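Local coordinates for protein AlyGC mutant - R241A (Glaciecola chathamensis S18K6, PDB 5GKQ) that cleaves alginate, probably by beta-elimination, as a marine bacterial lyase of polysaccharide lyase family 6, here in a point-mutant form, at residues A[118-123]-A[144-149]; A[521-526]-A[555-560]; A[674-679]-A[696-701]. All coordinates share one frame; numbering follows the deposited sequence.

Contact 1. Residues A[118-123]-A[144-149]. With BEM (beta-D-mannopyranuronic acid), chain C.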
loop_
_atom_site.group_PDB
_atom_site.type_symbol
_atom_site.label_atom_id
_atom_site.label_comp_id
_atom_site.label_asym_id
_atom_site.label_seq_id
_atom_site.Cartn_x
_atom_site.Cartn_y
_atom_site.Cartn_z
ATOM N N GLU A 118 6.694 2.241 -10.634
ATOM C CA GLU A 118 6.533 1.046 -9.819
ATOM C C GLU A 118 7.892 0.369 -9.715
ATOM O O GLU A 118 8.331 -0.325 -10.634
ATOM C CB GLU A 118 5.455 0.126 -10.381
ATOM C CG GLU A 118 4.193 0.249 -9.551
ATOM C CD GLU A 118 2.963 -0.286 -10.220
ATOM O OE1 GLU A 118 3.065 -0.822 -11.347
ATOM O OE2 GLU A 118 1.886 -0.173 -9.597
ATOM N N LYS A 119 8.545 0.594 -8.577
ATOM C CA LYS A 119 9.879 0.112 -8.237
ATOM C C LYS A 119 10.252 -1.246 -8.814
ATOM O O LYS A 119 11.414 -1.457 -9.171
ATOM C CB LYS A 119 10.012 0.061 -6.718
ATOM C CG LYS A 119 11.432 -0.048 -6.181
ATOM C CD LYS A 119 11.445 0.099 -4.664
ATOM C CE LYS A 119 12.713 0.779 -4.192
ATOM N NZ LYS A 119 12.468 1.557 -2.954
ATOM N N PHE A 120 9.307 -2.183 -8.912
ATOM C CA PHE A 120 9.669 -3.530 -9.345
ATOM C C PHE A 120 8.989 -3.955 -10.640
ATOM O O PHE A 120 8.894 -5.157 -10.918
ATOM C CB PHE A 120 9.424 -4.539 -8.222
ATOM C CG PHE A 120 10.397 -4.384 -7.092
ATOM C CD1 PHE A 120 11.634 -4.998 -7.144
ATOM C CD2 PHE A 120 10.107 -3.562 -6.020
ATOM C CE1 PHE A 120 12.544 -4.824 -6.136
ATOM C CE2 PHE A 120 11.016 -3.382 -5.015
ATOM C CZ PHE A 120 12.234 -4.009 -5.071
ATOM N N GLU A 121 8.540 -2.999 -11.445
ATOM C CA GLU A 121 8.471 -3.193 -12.885
ATOM C C GLU A 121 9.866 -2.941 -13.441
ATOM O O GLU A 121 10.390 -1.829 -13.325
ATOM C CB GLU A 121 7.459 -2.241 -13.521
ATOM C CG GLU A 121 6.028 -2.430 -13.074
ATOM C CD GLU A 121 5.379 -3.641 -13.708
ATOM O OE1 GLU A 121 5.694 -3.946 -14.884
ATOM O OE2 GLU A 121 4.560 -4.287 -13.020
ATOM N N GLN A 122 10.487 -3.962 -14.015
ATOM C CA GLN A 122 11.879 -3.849 -14.429
ATOM C C GLN A 122 12.001 -3.268 -15.836
ATOM O O GLN A 122 11.333 -3.727 -16.765
ATOM C CB GLN A 122 12.571 -5.206 -14.372
ATOM C CG GLN A 122 14.032 -5.122 -14.743
ATOM C CD GLN A 122 14.740 -6.452 -14.660
ATOM O OE1 GLN A 122 14.261 -7.386 -14.026
ATOM N NE2 GLN A 122 15.891 -6.542 -15.298
ATOM N N ASP A 123 12.864 -2.266 -15.985
ATOM C CA ASP A 123 13.350 -1.835 -17.284
ATOM C C ASP A 123 14.826 -1.509 -17.165
ATOM O O ASP A 123 15.368 -1.370 -16.068
ATOM C CB ASP A 123 12.600 -0.612 -17.828
ATOM C CG ASP A 123 12.725 0.610 -16.928
ATOM O OD1 ASP A 123 13.656 0.693 -16.100
ATOM O OD2 ASP A 123 11.876 1.508 -17.057
ATOM N N ARG A 144 15.537 4.627 -10.291
ATOM C CA ARG A 144 15.039 4.277 -8.971
ATOM C C ARG A 144 14.247 2.980 -8.970
ATOM O O ARG A 144 13.548 2.680 -8.004
ATOM C CB ARG A 144 14.196 5.429 -8.430
ATOM C CG ARG A 144 15.045 6.636 -8.178
ATOM C CD ARG A 144 14.242 7.878 -8.020
ATOM N NE ARG A 144 15.125 9.021 -8.187
ATOM C CZ ARG A 144 15.846 9.550 -7.213
ATOM N NH1 ARG A 144 15.758 9.061 -5.995
ATOM N NH2 ARG A 144 16.633 10.580 -7.454
ATOM N N ASN A 145 14.373 2.188 -10.022
ATOM C CA ASN A 145 13.583 0.988 -10.184
ATOM C C ASN A 145 14.496 -0.151 -10.597
ATOM O O ASN A 145 15.655 0.049 -10.972
ATOM C CB ASN A 145 12.468 1.183 -11.220
ATOM C CG ASN A 145 12.962 1.034 -12.645
ATOM O OD1 ASN A 145 13.989 1.599 -13.027
ATOM N ND2 ASN A 145 12.238 0.256 -13.436
ATOM N N LYS A 146 13.951 -1.356 -10.528
ATOM C CA LYS A 146 14.764 -2.537 -10.734
ATOM C C LYS A 146 15.179 -2.633 -12.192
ATOM O O LYS A 146 14.392 -2.370 -13.096
ATOM C CB LYS A 146 13.997 -3.785 -10.299
ATOM C CG LYS A 146 14.811 -5.056 -10.329
ATOM C CD LYS A 146 14.095 -6.173 -9.626
ATOM C CE LYS A 146 14.197 -7.448 -10.418
ATOM N NZ LYS A 146 15.052 -8.418 -9.734
ATOM N N GLY A 147 16.429 -3.009 -12.417
ATOM C CA GLY A 147 16.928 -3.146 -13.763
ATOM C C GLY A 147 18.233 -2.405 -13.927
ATOM O O GLY A 147 18.361 -1.250 -13.506
ATOM N N VAL A 148 19.217 -3.081 -14.522
ATOM C CA VAL A 148 20.500 -2.459 -14.797
ATOM C C VAL A 148 20.289 -1.203 -15.628
ATOM O O VAL A 148 19.440 -1.171 -16.524
ATOM C CB VAL A 148 21.418 -3.463 -15.508
ATOM C CG1 VAL A 148 20.830 -3.874 -16.829
ATOM C CG2 VAL A 148 22.774 -2.882 -15.713
ATOM N N THR A 149 21.039 -0.142 -15.304
ATOM C CA THR A 149 20.901 1.121 -16.022
ATOM C C THR A 149 21.268 0.949 -17.494
ATOM O O THR A 149 20.529 1.378 -18.380
ATOM C CB THR A 149 21.768 2.216 -15.384
ATOM O OG1 THR A 149 21.591 2.241 -13.968
ATOM C CG2 THR A 149 21.371 3.568 -15.928
HETATM C C1 BEM C . 16.583 -12.087 -19.830
HETATM C C2 BEM C . 17.466 -13.234 -19.377
HETATM O O2 BEM C . 18.714 -13.172 -20.050
HETATM C C3 BEM C . 17.649 -13.184 -17.867
HETATM O O3 BEM C . 18.701 -14.013 -17.403
HETATM C C4 BEM C . 18.012 -11.815 -17.377
HETATM O O4 BEM C . 17.798 -11.885 -15.978
HETATM C C5 BEM C . 17.054 -10.800 -17.953
HETATM O O5 BEM C . 17.136 -10.861 -19.370
HETATM C C6 BEM C . 17.369 -9.490 -17.295
HETATM O O6B BEM C . 17.724 -8.481 -17.943
HETATM O O6A BEM C . 17.397 -9.525 -16.052
HETATM O O1 BEM C . 16.478 -12.134 -21.252
HETATM O O HOH W 1 13.304 3.114 -14.799
#
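Lys146 of segment 144-149 meets segment 118-123 with both its backbone and its side chain. Its N donates to Lys119 O (2.9 Å), and its O accepts from Asp123 N (3.3 Å). The first acceptor lies in a type I turn from Glu118 to Glu121. The Lys146 side chain leaves with CG anti to the backbone N (chi1 -174°), then bends at its last two torsions. Its CD reaches the edge of the Phe120 ring, 3.7 Å from CD1. Its CE passes 3.6 Å from Gln122 OE1.

Asn145 is the polar centre. Its ND2 gives one hydrogen to Glu121 O (2.8 Å) and the other to Asp123 OD1 (3.0 Å). Both acceptors lie in the amide plane. The carboxylate of Asp123 is turned 77° from that amide, and ND2 meets OD1 from above the carboxylate plane. Lys143 NZ closes the group, with a salt bridge to Asp123 OD1 and a hydrogen bond to Asn145 OD1.

Gln122 belongs to the glycan pocket. Its extended chain runs over Gly147, with CG 3.6 Å from Gly147 CA. NE2 makes a weak hydrogen bond to O6A of the bound mannuronate (3.4 Å), which is also hydrogen-bonded to Arg153 NH2. Gly147 has backbone angles that call for glycine.

Buried Asn145 and Asp123 are gripped by several bonds, and the charge of Lys143 would probably balance the carboxylate. These bonds fix the loop backbone on both sides of Gln122, which is consistent with a second-shell role in presenting its amide to the substrate carboxylate.

Contact 2. Residues A[521-526]-A[555-560]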
loop_
_atom_site.group_PDB
_atom_site.type_symbol
_atom_site.label_atom_id
_atom_site.label_comp_id
_atom_site.label_asym_id
_atom_site.label_seq_id
_atom_site.Cartn_x
_atom_site.Cartn_y
_atom_site.Cartn_z
ATOM N N THR A 521 -3.762 11.927 22.469
ATOM C CA THR A 521 -5.004 11.507 23.118
ATOM C C THR A 521 -6.218 11.767 22.239
ATOM O O THR A 521 -7.176 10.992 22.268
ATOM C CB THR A 521 -5.213 12.200 24.485
ATOM O OG1 THR A 521 -5.268 13.611 24.335
ATOM C CG2 THR A 521 -4.115 11.880 25.478
ATOM N N ASN A 522 -6.199 12.833 21.444
ATOM C CA ASN A 522 -7.364 13.256 20.676
ATOM C C ASN A 522 -7.433 12.630 19.288
ATOM O O ASN A 522 -8.217 13.088 18.448
ATOM C CB ASN A 522 -7.390 14.777 20.580
ATOM C CG ASN A 522 -7.573 15.412 21.922
ATOM O OD1 ASN A 522 -6.670 16.048 22.461
ATOM N ND2 ASN A 522 -8.743 15.215 22.493
ATOM N N ALA A 523 -6.645 11.588 19.034
ATOM C CA ALA A 523 -6.727 10.866 17.781
ATOM C C ALA A 523 -8.096 10.201 17.664
ATOM O O ALA A 523 -8.826 10.102 18.645
ATOM C CB ALA A 523 -5.612 9.830 17.699
ATOM N N PRO A 524 -8.478 9.764 16.466
ATOM C CA PRO A 524 -9.758 9.069 16.323
ATOM C C PRO A 524 -9.769 7.758 17.086
ATOM O O PRO A 524 -8.759 7.056 17.172
ATOM C CB PRO A 524 -9.860 8.836 14.817
ATOM C CG PRO A 524 -8.918 9.782 14.216
ATOM C CD PRO A 524 -7.820 9.951 15.166
ATOM N N ASP A 525 -10.928 7.424 17.645
ATOM C CA ASP A 525 -11.062 6.166 18.369
ATOM C C ASP A 525 -11.294 5.078 17.334
ATOM O O ASP A 525 -12.421 4.666 17.041
ATOM C CB ASP A 525 -12.173 6.238 19.406
ATOM C CG ASP A 525 -12.305 4.972 20.212
ATOM O OD1 ASP A 525 -11.354 4.170 20.215
ATOM O OD2 ASP A 525 -13.337 4.799 20.875
ATOM N N ALA A 526 -10.188 4.614 16.763
ATOM C CA ALA A 526 -10.242 3.527 15.804
ATOM C C ALA A 526 -8.902 2.805 15.782
ATOM O O ALA A 526 -7.847 3.404 15.991
ATOM C CB ALA A 526 -10.608 4.034 14.412
ATOM N N LEU A 555 -0.435 7.314 22.528
ATOM C CA LEU A 555 -0.907 6.696 21.291
ATOM C C LEU A 555 -1.674 5.420 21.620
ATOM O O LEU A 555 -1.326 4.324 21.191
ATOM C CB LEU A 555 0.264 6.413 20.357
ATOM C CG LEU A 555 0.847 7.529 19.483
ATOM C CD1 LEU A 555 1.577 8.542 20.292
ATOM C CD2 LEU A 555 1.793 6.929 18.508
ATOM N N ASP A 556 -2.745 5.587 22.410
ATOM C CA ASP A 556 -3.379 4.445 23.062
ATOM C C ASP A 556 -4.881 4.591 23.211
ATOM O O ASP A 556 -5.455 4.020 24.142
ATOM C CB ASP A 556 -2.809 4.206 24.458
ATOM C CG ASP A 556 -2.969 5.409 25.371
ATOM O OD1 ASP A 556 -3.582 6.417 24.952
ATOM O OD2 ASP A 556 -2.480 5.349 26.519
ATOM N N ILE A 557 -5.534 5.346 22.332
ATOM C CA ILE A 557 -6.981 5.475 22.420
ATOM C C ILE A 557 -7.695 4.229 21.923
ATOM O O ILE A 557 -8.861 4.011 22.259
ATOM C CB ILE A 557 -7.439 6.716 21.641
ATOM C CG1 ILE A 557 -8.923 6.975 21.873
ATOM C CG2 ILE A 557 -7.149 6.550 20.160
ATOM C CD1 ILE A 557 -9.454 8.115 21.098
ATOM N N ASN A 558 -7.034 3.405 21.125
ATOM C CA ASN A 558 -7.586 2.144 20.651
ATOM C C ASN A 558 -6.398 1.277 20.277
ATOM O O ASN A 558 -5.247 1.696 20.396
ATOM C CB ASN A 558 -8.554 2.354 19.489
ATOM C CG ASN A 558 -9.500 1.190 19.290
ATOM O OD1 ASN A 558 -9.098 0.038 19.355
ATOM N ND2 ASN A 558 -10.762 1.489 19.038
ATOM N N HIS A 559 -6.675 0.059 19.837
ATOM C CA HIS A 559 -5.591 -0.895 19.687
ATOM C C HIS A 559 -4.864 -0.687 18.360
ATOM O O HIS A 559 -5.400 -0.117 17.409
ATOM C CB HIS A 559 -6.113 -2.326 19.823
ATOM C CG HIS A 559 -6.822 -2.865 18.618
ATOM N ND1 HIS A 559 -6.156 -3.324 17.501
ATOM C CD2 HIS A 559 -8.134 -3.101 18.388
ATOM C CE1 HIS A 559 -7.029 -3.786 16.626
ATOM N NE2 HIS A 559 -8.237 -3.665 17.141
ATOM N N SER A 560 -3.612 -1.130 18.324
ATOM C CA SER A 560 -2.806 -1.115 17.109
ATOM C C SER A 560 -2.572 0.314 16.609
ATOM O O SER A 560 -2.748 0.619 15.432
ATOM C CB SER A 560 -3.440 -1.989 16.017
ATOM O OG SER A 560 -3.392 -3.368 16.323
#
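Two loops on neighbouring coils of the C-terminal parallel beta-helix meet here. They follow strands 517-519 and 551-555, which pair in parallel. Segment 521-526 turns at Asp525, the centre of an inverse gamma turn with a weak bond from Ala526 N to Pro524 O.

Ile557 supplies the most surface. Its chain is fully extended (chi1 -172°, chi2 -177°) and reaches out to the other segment. CD1 rests 3.7 Å from Asp525 CB and also faces the carbonyl of Ala523. The CG2 branch faces Pro524 O at 3.4 Å.

Between the two segments the one hydrogen bond runs from Asn558 ND2 to Asp525 OD1 (3.0 Å). The two side chains cross at about a right angle. The donor comes from above the carboxylate plane, and the acceptor is tilted out of the amide plane. An alanine in place of Asn558 would leave Asp525 OD1 without this donor, and the carboxylate would probably be freer to turn. Asn558 CB also packs 3.7 Å from Ala526 O. Next to it, His559 is backbone-bonded to Gly528.

Pro524 and Ala526 also pack on Gln122 of the second subunit, and Asp525 on His191 of that subunit. Such stacking of loops from successive coils is typical of the parallel beta-helix.

Contact 3. Residues A[674-679]-A[696-701]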
loop_
_atom_site.group_PDB
_atom_site.type_symbol
_atom_site.label_atom_id
_atom_site.label_comp_id
_atom_site.label_asym_id
_atom_site.label_seq_id
_atom_site.Cartn_x
_atom_site.Cartn_y
_atom_site.Cartn_z
ATOM N N GLU A 674 18.945 -0.965 28.601
ATOM C CA GLU A 674 18.151 -1.611 29.635
ATOM C C GLU A 674 16.878 -2.138 28.991
ATOM O O GLU A 674 16.117 -1.364 28.404
ATOM C CB GLU A 674 17.804 -0.638 30.763
ATOM C CG GLU A 674 18.975 -0.135 31.595
ATOM C CD GLU A 674 18.523 0.720 32.773
ATOM O OE1 GLU A 674 17.342 0.612 33.164
ATOM O OE2 GLU A 674 19.338 1.505 33.303
ATOM N N PHE A 675 16.641 -3.440 29.095
ATOM C CA PHE A 675 15.392 -4.048 28.629
ATOM C C PHE A 675 14.633 -4.552 29.857
ATOM O O PHE A 675 14.704 -5.728 30.207
ATOM C CB PHE A 675 15.645 -5.195 27.640
ATOM C CG PHE A 675 15.901 -4.754 26.220
ATOM C CD1 PHE A 675 17.113 -4.200 25.857
ATOM C CD2 PHE A 675 14.942 -4.955 25.241
ATOM C CE1 PHE A 675 17.345 -3.828 24.568
ATOM C CE2 PHE A 675 15.169 -4.577 23.943
ATOM C CZ PHE A 675 16.371 -4.016 23.603
ATOM N N ASN A 676 13.873 -3.654 30.491
ATOM C CA ASN A 676 13.180 -3.929 31.746
ATOM C C ASN A 676 11.749 -4.389 31.476
ATOM O O ASN A 676 10.969 -3.661 30.864
ATOM C CB ASN A 676 13.168 -2.689 32.639
ATOM C CG ASN A 676 14.532 -2.039 32.758
ATOM O OD1 ASN A 676 15.548 -2.709 32.666
ATOM N ND2 ASN A 676 14.559 -0.730 32.978
ATOM N N ASN A 677 11.408 -5.590 31.932
ATOM C CA ASN A 677 10.019 -6.055 31.978
ATOM C C ASN A 677 9.379 -6.109 30.599
ATOM O O ASN A 677 8.261 -5.633 30.399
ATOM C CB ASN A 677 9.181 -5.182 32.899
ATOM C CG ASN A 677 9.689 -5.184 34.285
ATOM O OD1 ASN A 677 9.628 -6.199 34.951
ATOM N ND2 ASN A 677 10.207 -4.055 34.735
ATOM N N SER A 678 10.073 -6.728 29.652
ATOM C CA SER A 678 9.663 -6.670 28.260
ATOM C C SER A 678 9.763 -8.050 27.638
ATOM O O SER A 678 10.276 -8.993 28.242
ATOM C CB SER A 678 10.522 -5.679 27.474
ATOM O OG SER A 678 10.560 -4.426 28.117
ATOM N N ALA A 679 9.255 -8.155 26.411
ATOM C CA ALA A 679 9.461 -9.334 25.587
ATOM C C ALA A 679 10.903 -9.329 25.088
ATOM O O ALA A 679 11.586 -8.313 25.185
ATOM C CB ALA A 679 8.466 -9.333 24.430
ATOM N N GLY A 696 26.733 -5.513 26.781
ATOM C CA GLY A 696 26.605 -4.485 27.791
ATOM C C GLY A 696 25.198 -4.141 28.205
ATOM O O GLY A 696 24.994 -3.092 28.818
ATOM N N ASN A 697 24.218 -4.985 27.894
ATOM C CA ASN A 697 22.823 -4.677 28.175
ATOM C C ASN A 697 22.331 -5.367 29.447
ATOM O O ASN A 697 22.766 -6.469 29.790
ATOM C CB ASN A 697 21.916 -5.072 26.993
ATOM C CG ASN A 697 22.566 -4.861 25.625
ATOM O OD1 ASN A 697 22.914 -5.809 24.932
ATOM N ND2 ASN A 697 22.727 -3.609 25.237
ATOM N N VAL A 698 21.410 -4.708 30.145
ATOM C CA VAL A 698 20.722 -5.289 31.285
ATOM C C VAL A 698 19.398 -5.836 30.787
ATOM O O VAL A 698 18.558 -5.086 30.282
ATOM C CB VAL A 698 20.519 -4.263 32.406
ATOM C CG1 VAL A 698 19.366 -4.681 33.333
ATOM C CG2 VAL A 698 21.800 -4.102 33.186
ATOM N N PHE A 699 19.222 -7.144 30.899
ATOM C CA PHE A 699 17.968 -7.793 30.532
ATOM C C PHE A 699 17.153 -8.137 31.780
ATOM O O PHE A 699 16.816 -9.286 32.019
ATOM C CB PHE A 699 18.243 -9.034 29.694
ATOM C CG PHE A 699 18.733 -8.737 28.303
ATOM C CD1 PHE A 699 17.842 -8.522 27.277
ATOM C CD2 PHE A 699 20.083 -8.689 28.027
ATOM C CE1 PHE A 699 18.299 -8.264 26.006
ATOM C CE2 PHE A 699 20.540 -8.429 26.770
ATOM C CZ PHE A 699 19.655 -8.213 25.760
ATOM N N GLU A 700 16.802 -7.108 32.554
ATOM C CA GLU A 700 16.109 -7.293 33.825
ATOM C C GLU A 700 14.613 -7.481 33.609
ATOM O O GLU A 700 13.941 -6.589 33.096
ATOM C CB GLU A 700 16.361 -6.100 34.741
ATOM C CG GLU A 700 15.637 -6.218 36.069
ATOM C CD GLU A 700 16.082 -5.199 37.097
ATOM O OE1 GLU A 700 15.356 -5.016 38.092
ATOM O OE2 GLU A 700 17.149 -4.584 36.926
ATOM N N GLY A 701 14.077 -8.615 34.040
ATOM C CA GLY A 701 12.676 -8.893 33.813
ATOM C C GLY A 701 12.324 -9.152 32.371
ATOM O O GLY A 701 11.159 -9.029 31.989
HETATM O O HOH W 2 17.633 -2.375 35.025
#
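Segments 674-679 and 696-701 run side by side on successive coils of the parallel beta-helix, with a single backbone bridge between Glu674 and Val698. Two backbone bonds join them. Phe675 N donates to Val698 O (2.8 Å), almost straight at 178°. Asn677 N donates to Glu700 O (3.0 Å) in the carbonyl plane. Phe675 O takes its hydrogen from Thr702 OG1, just beyond the second segment. Thr702 OG1 is also hydrogen-bonded with Ser678 N.

On the inner side Phe675 and Phe699 lie one beside the other. Their planes are 22° apart and the centroids 5.5 Å apart, slid so that the rings barely overlap. Both touch Ile681 of the next strand.

Further polar atoms are satisfied within the segment and by the preceding coil. Ser678 OG donates to Asn676 O (2.9 Å), coming from above the carbonyl plane, and accepts from Val648 N. Asn677 O accepts from Lys650 NZ. With CG beside the backbone N (chi1 -48°), the Asn676 amide is within reach of Glu674 directly and of Glu700 through a water. Its ND2 donates to Glu674 OE1 (3.1 Å), which lies in the amide plane. On the oxygen side, water 2 donates to both Asn676 OD1 (3.2 Å) and Glu700 OE2 (3.0 Å), bridging the two segments.

In the fold
The contacts follow one another along the chain in numerical order. Contact 1 lies in the N-terminal parallel beta-helix, the chondroitinase B-like part of the chain, beside the glycan pocket. Contacts 2 and 3 lie in the C-terminal beta-helix, contact 2 on early coils and contact 3 near the chain end. Their centres are about 27 Å apart. The centre of contact 1 is about 38 Å from that of contact 2 and about 43 Å from that of contact 3, and none of them touch. Each joins neighbouring coils. Contacts 1 and 2 both reach the second subunit, where contact 2 packs on the pocket residue Gln122. The C-terminal domain therefore borders the partner's substrate site, while contact 3 stays within its own chain.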